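Local coordinates for putative uncharacterized protein (Dictyostelium purpureum, PDB 4R12) that probably serves as an essential subunit of the gamma-secretase complex, the intramembrane protease that cleaves membrane proteins such as Notch receptors and the amyloid precursor protein, at residues 232-236 and 417-422. Residues are numbered along the deposited sequence; the frame is centred on the assembly and turned at random.
Sequences IGADQ and DDNENV
Asp417, from a loop distant in sequence, takes up the first backbone amides of helix 234-252 with its main-chain O and its carboxylate. Gly233, the N-cap residue, has positive phi (46/57) and no side chain to serve these amides. Backbones run close, with CA atoms 5.1 Å apart for Gly233–Asp417 and 5.0 Å for Ala234–Asp418. Three hydrogen bonds form: Ala234 N to Asp417 O (2.8 Å), Asp235 N to Asp417 OD1 (2.7 Å) and Gln236 N to Asp417 OD2 (3.0 Å). The t rotamer of Asp417 (chi2 8°) spreads its carboxylate across the last two amides. Asn421 ND2 donates to Asp417 OD1 (2.8 Å). A water 2.8 Å from both Asp417 OD2 and Gln236 OE1 bridges them, while Gln236 NE2 hydrogen-bonds to Thr224 OG1. Asn421 N to Asp418 O (2.8 Å) closes a turn that brings Val422 back to the helix. There Val422 CG1 packs on Ala234 CB (3.8 Å) and Asp235 CB (3.7 Å), while Ile232 CD1 meets Asp418 CB (4.1 Å). Buried within the large lobe, related to zinc exopeptidases, the contact joins helix 234-252 to the loop between strand 397-401 and helix 427-441; Val422 also touches Tyr459 of helix 452-463, and Asp418 salt-bridges Lys101 of the small lobe.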
loop_
_atom_site.group_PDB
_atom_site.type_symbol
_atom_site.label_atom_id
_atom_site.label_comp_id
_atom_site.label_asym_id
_atom_site.label_seq_id
_atom_site.Cartn_x
_atom_site.Cartn_y
_atom_site.Cartn_z
ATOM N N ILE A 232 -7.588 -0.915 1.351
ATOM C CA ILE A 232 -7.274 -2.259 1.837
ATOM C C ILE A 232 -6.291 -2.958 0.895
ATOM O O ILE A 232 -5.310 -3.563 1.349
ATOM C CB ILE A 232 -8.549 -3.109 1.974
ATOM C CG1 ILE A 232 -9.512 -2.454 2.976
ATOM C CG2 ILE A 232 -8.225 -4.575 2.378
ATOM C CD1 ILE A 232 -10.791 -3.232 3.175
ATOM N N GLY A 233 -6.542 -2.835 -0.416
ATOM C CA GLY A 233 -5.711 -3.475 -1.439
ATOM C C GLY A 233 -5.398 -4.937 -1.121
ATOM O O GLY A 233 -4.231 -5.317 -1.027
ATOM N N ALA A 234 -6.438 -5.743 -0.947
ATOM C CA ALA A 234 -6.269 -7.120 -0.508
ATOM C C ALA A 234 -5.355 -7.897 -1.475
ATOM O O ALA A 234 -4.302 -8.387 -1.069
ATOM C CB ALA A 234 -7.627 -7.806 -0.367
ATOM N N ASP A 235 -5.704 -7.954 -2.760
ATOM C CA ASP A 235 -4.814 -8.661 -3.693
ATOM C C ASP A 235 -3.623 -7.800 -4.088
ATOM O O ASP A 235 -2.524 -8.315 -4.295
ATOM C CB ASP A 235 -5.556 -9.130 -4.951
ATOM C CG ASP A 235 -4.839 -10.296 -5.636
ATOM O OD1 ASP A 235 -4.198 -11.092 -4.908
ATOM O OD2 ASP A 235 -4.891 -10.405 -6.885
ATOM N N GLN A 236 -3.839 -6.488 -4.201
ATOM C CA GLN A 236 -2.763 -5.582 -4.568
ATOM C C GLN A 236 -1.528 -5.743 -3.686
ATOM O O GLN A 236 -0.403 -5.844 -4.191
ATOM C CB GLN A 236 -3.247 -4.120 -4.500
ATOM C CG GLN A 236 -2.175 -3.114 -4.885
ATOM C CD GLN A 236 -2.706 -1.690 -4.857
ATOM O OE1 GLN A 236 -3.560 -1.357 -4.031
ATOM N NE2 GLN A 236 -2.215 -0.852 -5.763
ATOM N N ASP A 417 -11.169 -3.990 -3.673
ATOM C CA ASP A 417 -10.099 -4.961 -3.507
ATOM C C ASP A 417 -10.013 -5.298 -2.019
ATOM O O ASP A 417 -9.107 -4.847 -1.309
ATOM C CB ASP A 417 -8.771 -4.411 -4.040
ATOM C CG ASP A 417 -7.651 -5.437 -4.002
ATOM O OD1 ASP A 417 -7.915 -6.627 -3.704
ATOM O OD2 ASP A 417 -6.485 -5.045 -4.278
ATOM N N ASP A 418 -10.975 -6.093 -1.563
ATOM C CA ASP A 418 -11.165 -6.333 -0.135
ATOM C C ASP A 418 -11.145 -7.840 0.179
ATOM O O ASP A 418 -10.715 -8.644 -0.661
ATOM C CB ASP A 418 -12.479 -5.681 0.338
ATOM C CG ASP A 418 -13.707 -6.214 -0.398
ATOM O OD1 ASP A 418 -13.631 -7.285 -1.047
ATOM O OD2 ASP A 418 -14.764 -5.550 -0.329
ATOM N N ASN A 419 -11.633 -8.232 1.359
ATOM C CA ASN A 419 -11.491 -9.631 1.772
ATOM C C ASN A 419 -12.243 -10.581 0.857
ATOM O O ASN A 419 -11.863 -11.751 0.739
ATOM C CB ASN A 419 -11.909 -9.858 3.257
ATOM C CG ASN A 419 -13.386 -9.557 3.554
ATOM O OD1 ASN A 419 -14.206 -9.341 2.665
ATOM N ND2 ASN A 419 -13.723 -9.555 4.839
ATOM N N GLU A 420 -13.278 -10.076 0.186
ATOM C CA GLU A 420 -14.039 -10.896 -0.753
ATOM C C GLU A 420 -13.392 -10.974 -2.135
ATOM O O GLU A 420 -13.859 -11.704 -3.011
ATOM C CB GLU A 420 -15.468 -10.367 -0.862
ATOM C CG GLU A 420 -16.247 -10.612 0.418
ATOM C CD GLU A 420 -17.699 -10.221 0.312
ATOM O OE1 GLU A 420 -18.083 -9.601 -0.701
ATOM O OE2 GLU A 420 -18.456 -10.540 1.252
ATOM N N ASN A 421 -12.304 -10.240 -2.320
ATOM C CA ASN A 421 -11.601 -10.242 -3.591
ATOM C C ASN A 421 -10.418 -11.210 -3.590
ATOM O O ASN A 421 -9.736 -11.345 -4.594
ATOM C CB ASN A 421 -11.114 -8.821 -3.935
ATOM C CG ASN A 421 -10.628 -8.688 -5.385
ATOM O OD1 ASN A 421 -11.285 -9.148 -6.313
ATOM N ND2 ASN A 421 -9.476 -8.046 -5.573
ATOM N N VAL A 422 -10.153 -11.869 -2.463
ATOM C CA VAL A 422 -9.008 -12.778 -2.394
ATOM C C VAL A 422 -9.438 -14.143 -1.872
ATOM O O VAL A 422 -10.529 -14.278 -1.326
ATOM C CB VAL A 422 -7.879 -12.232 -1.497
ATOM C CG1 VAL A 422 -7.109 -11.107 -2.216
ATOM C CG2 VAL A 422 -8.451 -11.738 -0.157
HETATM O O HOH W 1 -6.079 -2.316 -4.783
#